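Local coordinates for protein methyl-coenzyme M reductase subunit beta (Methanosarcina barkeri, PDB 1E6Y) that catalyses, as part of the methyl-coenzyme M reductase complex, the final step of methanogenesis, releasing methane and the coenzyme M-coenzyme B heterodisulfide, at residues H195-S200 with A392-D397; Q322-T327 with P388-A393; S115-I118 with M124-T127. All coordinates share one frame; numbering follows the deposited sequence.

Interaction 1. Residues H195-S200 with A392-D397; sequences HVAAIS and AAVALD
Val-394 sets its CG1 branch anti to the backbone N (chi1 170°), and this torsion brings the methyl against Ala-197, where CG1 lies 3.6 Å from CB of Ala-197. The contact is a close helix-helix packing in the largely helical C-terminal part of the subunit, between segments of helices 193-199 and 387-395. Small residues make it possible: the nearest CA atoms, of Ala-197 and Ala-395, are 5.0 Å apart, so the backbones come close, with methyl groups of alanine and valine at the junction. The CB of Ala-197 points at the opposite helix and does most of the touching. Besides CG1 of Val-394 it faces the main chain of the next residue, 3.9 Å from N of Ala-395, and it sits 4.2 Å from CB of Ala-395.

Ser-200 adds a looser touch, its OG 4.4 Å from CB of Ala-395. With chi1 at 82° the hydroxyl folds back over its own chain, and Ser-200 OG donates to O of Ala-197, the carbonyl three residues back, at 2.9 Å. The donor approaches at 114° to the C=O and is tilted from the carbonyl plane, so the polar atom is occupied inside an otherwise apolar contact. Ile-405, from helix 405-416, rests on both Ala-197 and Val-394 and closes one flank, while helix 296-318 packs on Ala-392 and Ala-393.

Polar bonds hold the chain here as well. The carbonyl of Ala-395 itself accepts from Arg-67 NH1 of the gamma subunit. Two residues further on, Asp-397 makes an Asx turn, its OD2 accepting from N of Gly-399.

Interaction 2. Residues Q322-T327 with P388-A393; sequences QNVSST and PCVCAA
Val-324 meets Ala-393 head on, CB to CB at 3.4 Å, which is tighter than ordinary carbon packing. The pair belongs to a roughly antiparallel helix-helix contact in the helical C-terminal part of the subunit: the short segments of helices 323-339 and 387-395 run at 147° to each other, with their axes 9.6 Å apart.

Val-324 carries the whole first shell. Its two methyls straddle the alanine, CG1 and CG2 each 3.8 Å from CB of Ala-393. With chi1 at 68°, CG1 is wedged between the backbone N and carbonyl carbon of its own residue, and CG2 is left to reach further along the opposite helix. There CG2 lies 3.6 Å from O of Cys-389, an oxygen already engaged by N of Ala-393, so the methyl packs on a satisfied carbonyl. The same CG2 also brushes CB of Cys-389 and, more distantly, CG2 of Val-390.

One shell out, Phe-356 of helix 348-358 and Pro-369 of a loop each touch both Val-324 and Val-390, closing the contact on that side. Cys-315 of helix 296-318 packs against Ala-393 and Asn-323. This is helix packing at a distance from the ligand: the side chain of Val-390 is about 13 Å from bound coenzyme B.

Around residues 322-327, Gln-322 NE2 and Ser-326 OG hydrogen-bond to Asp-113 of the gamma subunit, and O of Asn-323 takes bonds from both N and OG1 of Thr-327. The hydroxyl comes from above the carbonyl plane, 47° out of it, with Thr-327 OG1 only 2.6 Å from O of Asn-323.

Interaction 3. Residues S115-I118 with M124-T127; sequences SRII and MSAT
Ser-125 pushes its hydroxyl into the angle between Arg-116 and Ile-117, and the meeting is van der Waals packing round a hydroxyl. Its OG sits between its own backbone N and carbonyl carbon (chi1 66°), and from there it faces the last turn of helix 114-118. The oxygen is 3.6 Å from O of Arg-116, and CB of Arg-116 stands 3.8 Å from OG of Ser-125. About at right angles to that approach, CD1 of Ile-117 also comes to 3.8 Å from OG of Ser-125.

Ile-117 arrives there by folding. Its CB does not point at Ser-125, but the second torsion (chi2 -55°) swings CD1 back across, so the end of the side chain is what touches. Arg-116 behaves in the reverse way. Its CB leads toward Ser-125, yet from CG to NE the chain runs out extended (chi3 178°), carrying the guanidinium group away from the serine. NE donates to O of Val-89, and this helps to hold the guanidinium group.

Two consecutive helices joined by a short loop meet here: five residues separate segment 115-118 from segment 124-127, and the CA atoms of Arg-116 and Ser-125 are 6.6 Å apart. OD2 of Asp-122 accepts from N of Met-124, an Asx turn leading into the new helix.

The contact also lies at the interface with the second copy of the beta subunit, whose Thr-26 packs on Arg-116 and whose Glu-221 packs on Ser-125. Within its own chain, Ile-117 leans on Met-36, Lys-39 and Arg-40 of helix 29-40, while Ala-126 and Thr-127 rest on Val-42 of strand 41-45.

Overall arrangement
From the N terminus, interaction 3 comes first, closing a loop of only five residues in the N-terminal domain. Further along, in the C-terminal domain, interaction 1 opens at 195-200. Interaction 2 opens later, at 322-327, and both close on helix 387-395, sharing Ala-392 and Ala-393, so the shorter span of interaction 2 falls within the longer one of interaction 1. The two touch directly: CB of Val-196 lies 3.6 Å from SG of Cys-391. Helix 387-395 thereby joins helix 193-199 to helix 323-339. Interaction 3 stands apart, its centre about 27 Å from that of interaction 1 and about 33 Å from that of interaction 2.

Interaction 1. Residues H195-S200 with A392-D397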
loop_
_atom_site.group_PDB
_atom_site.type_symbol
_atom_site.label_atom_id
_atom_site.label_comp_id
_atom_site.label_asym_id
_atom_site.label_seq_id
_atom_site.Cartn_x
_atom_site.Cartn_y
_atom_site.Cartn_z
ATOM N N HIS E 195 -5.810 20.622 14.312
ATOM C CA HIS E 195 -4.823 20.508 15.389
ATOM C C HIS E 195 -4.172 21.855 15.669
ATOM O O HIS E 195 -4.072 22.283 16.818
ATOM C CB HIS E 195 -3.728 19.501 15.022
ATOM C CG HIS E 195 -4.137 18.071 15.177
ATOM N ND1 HIS E 195 -5.415 17.692 15.533
ATOM C CD2 HIS E 195 -3.433 16.924 15.033
ATOM C CE1 HIS E 195 -5.478 16.376 15.603
ATOM N NE2 HIS E 195 -4.289 15.884 15.304
ATOM N N VAL E 196 -3.719 22.507 14.602
ATOM C CA VAL E 196 -3.023 23.784 14.704
ATOM C C VAL E 196 -3.946 24.861 15.266
ATOM O O VAL E 196 -3.569 25.581 16.192
ATOM C CB VAL E 196 -2.478 24.228 13.324
ATOM C CG1 VAL E 196 -1.780 25.578 13.438
ATOM C CG2 VAL E 196 -1.506 23.182 12.790
ATOM N N ALA E 197 -5.176 24.915 14.757
ATOM C CA ALA E 197 -6.178 25.855 15.258
ATOM C C ALA E 197 -6.518 25.608 16.728
ATOM O O ALA E 197 -6.724 26.557 17.486
ATOM C CB ALA E 197 -7.439 25.776 14.409
ATOM N N ALA E 198 -6.584 24.335 17.118
ATOM C CA ALA E 198 -6.822 23.957 18.511
ATOM C C ALA E 198 -5.705 24.472 19.408
ATOM O O ALA E 198 -5.959 25.090 20.440
ATOM C CB ALA E 198 -6.924 22.442 18.634
ATOM N N ILE E 199 -4.466 24.221 18.997
ATOM C CA ILE E 199 -3.292 24.651 19.749
ATOM C C ILE E 199 -3.215 26.178 19.872
ATOM O O ILE E 199 -2.843 26.703 20.925
ATOM C CB ILE E 199 -1.998 24.112 19.092
ATOM C CG1 ILE E 199 -1.949 22.589 19.229
ATOM C CG2 ILE E 199 -0.773 24.736 19.740
ATOM C CD1 ILE E 199 -0.914 21.928 18.351
ATOM N N SER E 200 -3.665 26.875 18.831
ATOM C CA SER E 200 -3.632 28.337 18.798
ATOM C C SER E 200 -4.728 28.974 19.650
ATOM O O SER E 200 -4.783 30.199 19.778
ATOM C CB SER E 200 -3.762 28.835 17.357
ATOM O OG SER E 200 -5.117 28.856 16.933
ATOM N N ALA E 392 -5.846 29.260 9.814
ATOM C CA ALA E 392 -6.466 30.523 10.220
ATOM C C ALA E 392 -7.973 30.507 9.973
ATOM O O ALA E 392 -8.754 30.945 10.818
ATOM C CB ALA E 392 -5.824 31.688 9.475
ATOM N N ALA E 393 -8.379 29.944 8.837
ATOM C CA ALA E 393 -9.795 29.845 8.480
ATOM C C ALA E 393 -10.568 29.002 9.491
ATOM O O ALA E 393 -11.665 29.370 9.920
ATOM C CB ALA E 393 -9.935 29.249 7.097
ATOM N N VAL E 394 -9.973 27.880 9.880
ATOM C CA VAL E 394 -10.563 26.991 10.869
ATOM C C VAL E 394 -10.677 27.684 12.227
ATOM O O VAL E 394 -11.711 27.594 12.892
ATOM C CB VAL E 394 -9.726 25.697 10.997
ATOM C CG1 VAL E 394 -10.177 24.885 12.191
ATOM C CG2 VAL E 394 -9.863 24.880 9.726
ATOM N N ALA E 395 -9.653 28.456 12.582
ATOM C CA ALA E 395 -9.650 29.217 13.830
ATOM C C ALA E 395 -10.774 30.256 13.880
ATOM O O ALA E 395 -11.285 30.566 14.953
ATOM C CB ALA E 395 -8.300 29.900 14.018
ATOM N N LEU E 396 -11.179 30.755 12.715
ATOM C CA LEU E 396 -12.184 31.817 12.630
ATOM C C LEU E 396 -13.620 31.304 12.549
ATOM O O LEU E 396 -14.565 32.093 12.587
ATOM C CB LEU E 396 -11.903 32.712 11.419
ATOM C CG LEU E 396 -10.702 33.654 11.502
ATOM C CD1 LEU E 396 -10.393 34.202 10.120
ATOM C CD2 LEU E 396 -10.992 34.784 12.482
ATOM N N ASP E 397 -13.785 29.993 12.399
ATOM C CA ASP E 397 -15.115 29.403 12.257
ATOM C C ASP E 397 -15.909 29.472 13.562
ATOM O O ASP E 397 -15.423 29.074 14.622
ATOM C CB ASP E 397 -15.004 27.949 11.793
ATOM C CG ASP E 397 -16.322 27.397 11.282
ATOM O OD1 ASP E 397 -16.624 27.571 10.084
ATOM O OD2 ASP E 397 -17.060 26.790 12.080
#

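Interaction 2. Residues Q322-T327 with P388-A393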
loop_
_atom_site.group_PDB
_atom_site.type_symbol
_atom_site.label_atom_id
_atom_site.label_comp_id
_atom_site.label_asym_id
_atom_site.label_seq_id
_atom_site.Cartn_x
_atom_site.Cartn_y
_atom_site.Cartn_z
ATOM N N GLN E 322 -15.138 27.480 5.442
ATOM C CA GLN E 322 -15.200 27.008 4.057
ATOM C C GLN E 322 -14.779 28.059 3.033
ATOM O O GLN E 322 -14.335 27.711 1.935
ATOM C CB GLN E 322 -16.605 26.504 3.723
ATOM C CG GLN E 322 -17.646 27.603 3.568
ATOM C CD GLN E 322 -19.035 27.044 3.386
ATOM O OE1 GLN E 322 -19.642 26.546 4.332
ATOM N NE2 GLN E 322 -19.531 27.081 2.158
ATOM N N ASN E 323 -14.852 29.332 3.417
ATOM C CA ASN E 323 -14.532 30.435 2.512
ATOM C C ASN E 323 -13.064 30.451 2.090
ATOM O O ASN E 323 -12.703 31.100 1.108
ATOM C CB ASN E 323 -14.886 31.779 3.160
ATOM C CG ASN E 323 -16.369 31.930 3.425
ATOM O OD1 ASN E 323 -17.166 31.051 3.098
ATOM N ND2 ASN E 323 -16.748 33.042 4.045
ATOM N N VAL E 324 -12.226 29.723 2.822
ATOM C CA VAL E 324 -10.788 29.727 2.567
ATOM C C VAL E 324 -10.394 29.128 1.213
ATOM O O VAL E 324 -9.463 29.616 0.573
ATOM C CB VAL E 324 -10.008 29.000 3.698
ATOM C CG1 VAL E 324 -10.316 27.504 3.693
ATOM C CG2 VAL E 324 -8.518 29.241 3.544
ATOM N N SER E 325 -11.107 28.098 0.760
ATOM C CA SER E 325 -10.726 27.431 -0.485
ATOM C C SER E 325 -10.903 28.348 -1.691
ATOM O O SER E 325 -9.998 28.484 -2.515
ATOM C CB SER E 325 -11.512 26.124 -0.681
ATOM O OG SER E 325 -12.910 26.340 -0.747
ATOM N N SER E 326 -12.025 29.062 -1.727
ATOM C CA SER E 326 -12.298 29.998 -2.815
ATOM C C SER E 326 -11.476 31.279 -2.671
ATOM O O SER E 326 -11.097 31.895 -3.668
ATOM C CB SER E 326 -13.791 30.334 -2.861
ATOM O OG SER E 326 -14.255 30.767 -1.595
ATOM N N THR E 327 -11.167 31.652 -1.430
ATOM C CA THR E 327 -10.344 32.831 -1.166
ATOM C C THR E 327 -8.943 32.668 -1.753
ATOM O O THR E 327 -8.442 33.559 -2.432
ATOM C CB THR E 327 -10.220 33.107 0.349
ATOM O OG1 THR E 327 -11.513 33.405 0.892
ATOM C CG2 THR E 327 -9.295 34.280 0.599
ATOM N N PRO E 388 -1.282 27.387 5.923
ATOM C CA PRO E 388 -1.416 28.391 6.987
ATOM C C PRO E 388 -2.731 29.175 6.937
ATOM O O PRO E 388 -3.332 29.452 7.976
ATOM C CB PRO E 388 -0.204 29.292 6.775
ATOM C CG PRO E 388 0.816 28.370 6.211
ATOM C CD PRO E 388 0.041 27.469 5.278
ATOM N N CYS E 389 -3.217 29.444 5.728
ATOM C CA CYS E 389 -4.513 30.093 5.543
ATOM C C CYS E 389 -5.665 29.200 5.997
ATOM O O CYS E 389 -6.638 29.678 6.583
ATOM C CB CYS E 389 -4.708 30.474 4.075
ATOM S SG CYS E 389 -3.373 31.479 3.403
ATOM N N VAL E 390 -5.541 27.902 5.740
ATOM C CA VAL E 390 -6.543 26.934 6.177
ATOM C C VAL E 390 -6.637 26.872 7.704
ATOM O O VAL E 390 -7.731 26.881 8.259
ATOM C CB VAL E 390 -6.238 25.527 5.613
ATOM C CG1 VAL E 390 -7.306 24.535 6.050
ATOM C CG2 VAL E 390 -6.168 25.584 4.097
ATOM N N CYS E 391 -5.493 26.882 8.380
ATOM C CA CYS E 391 -5.474 26.860 9.839
ATOM C C CYS E 391 -6.111 28.113 10.432
ATOM O O CYS E 391 -6.844 28.032 11.420
ATOM C CB CYS E 391 -4.041 26.711 10.349
ATOM S SG CYS E 391 -3.284 25.136 9.917
ATOM N N ALA E 392 -5.846 29.260 9.814
ATOM C CA ALA E 392 -6.466 30.523 10.220
ATOM C C ALA E 392 -7.973 30.507 9.973
ATOM O O ALA E 392 -8.754 30.945 10.818
ATOM C CB ALA E 392 -5.824 31.688 9.475
ATOM N N ALA E 393 -8.379 29.944 8.837
ATOM C CA ALA E 393 -9.795 29.845 8.480
ATOM C C ALA E 393 -10.568 29.002 9.491
ATOM O O ALA E 393 -11.665 29.370 9.920
ATOM C CB ALA E 393 -9.935 29.249 7.097
#

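Interaction 3. Residues S115-I118 with M124-T127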
loop_
_atom_site.group_PDB
_atom_site.type_symbol
_atom_site.label_atom_id
_atom_site.label_comp_id
_atom_site.label_asym_id
_atom_site.label_seq_id
_atom_site.Cartn_x
_atom_site.Cartn_y
_atom_site.Cartn_z
ATOM N N SER E 115 16.814 13.407 24.454
ATOM C CA SER E 115 17.721 12.300 24.181
ATOM C C SER E 115 17.084 11.174 23.362
ATOM O O SER E 115 17.770 10.527 22.569
ATOM C CB SER E 115 18.280 11.734 25.493
ATOM O OG SER E 115 17.243 11.268 26.339
ATOM N N ARG E 116 15.784 10.939 23.541
ATOM C CA ARG E 116 15.110 9.887 22.765
ATOM C C ARG E 116 14.957 10.297 21.302
ATOM O O ARG E 116 15.070 9.444 20.421
ATOM C CB ARG E 116 13.759 9.523 23.372
ATOM C CG ARG E 116 13.859 8.937 24.776
ATOM C CD ARG E 116 12.537 8.355 25.237
ATOM N NE ARG E 116 12.599 7.737 26.565
ATOM C CZ ARG E 116 13.120 6.531 26.817
ATOM N NH1 ARG E 116 13.090 6.111 28.087
ATOM N NH2 ARG E 116 13.655 5.772 25.888
ATOM N N ILE E 117 14.788 11.592 21.054
ATOM C CA ILE E 117 14.718 12.113 19.696
ATOM C C ILE E 117 16.115 12.176 19.072
ATOM O O ILE E 117 16.299 11.828 17.903
ATOM C CB ILE E 117 14.064 13.519 19.689
ATOM C CG1 ILE E 117 12.597 13.406 20.117
ATOM C CG2 ILE E 117 14.182 14.167 18.312
ATOM C CD1 ILE E 117 11.778 12.414 19.294
ATOM N N ILE E 118 17.109 12.531 19.880
ATOM C CA ILE E 118 18.492 12.609 19.412
ATOM C C ILE E 118 19.013 11.228 19.011
ATOM O O ILE E 118 19.636 11.074 17.961
ATOM C CB ILE E 118 19.408 13.223 20.503
ATOM C CG1 ILE E 118 19.029 14.691 20.731
ATOM C CG2 ILE E 118 20.880 13.118 20.094
ATOM C CD1 ILE E 118 19.625 15.293 21.986
ATOM N N MET E 124 8.770 8.650 16.421
ATOM C CA MET E 124 7.817 7.692 16.972
ATOM C C MET E 124 8.163 7.191 18.374
ATOM O O MET E 124 7.309 6.620 19.052
ATOM C CB MET E 124 7.628 6.502 16.024
ATOM C CG MET E 124 6.808 6.817 14.771
ATOM S SD MET E 124 5.350 7.863 15.050
ATOM C CE MET E 124 4.354 6.794 16.093
ATOM N N SER E 125 9.387 7.447 18.835
ATOM C CA SER E 125 9.764 7.074 20.199
ATOM C C SER E 125 8.882 7.748 21.251
ATOM O O SER E 125 8.601 7.157 22.289
ATOM C CB SER E 125 11.243 7.385 20.474
ATOM O OG SER E 125 11.498 8.777 20.465
ATOM N N ALA E 126 8.385 8.948 20.952
ATOM C CA ALA E 126 7.469 9.639 21.866
ATOM C C ALA E 126 6.192 8.825 22.091
ATOM O O ALA E 126 5.684 8.746 23.214
ATOM C CB ALA E 126 7.119 11.017 21.323
ATOM N N THR E 127 5.693 8.210 21.020
ATOM C CA THR E 127 4.480 7.406 21.078
ATOM C C THR E 127 4.738 6.043 21.712
ATOM O O THR E 127 4.007 5.621 22.604
ATOM C CB THR E 127 3.881 7.203 19.672
ATOM O OG1 THR E 127 3.469 8.470 19.146
ATOM C CG2 THR E 127 2.675 6.274 19.724
#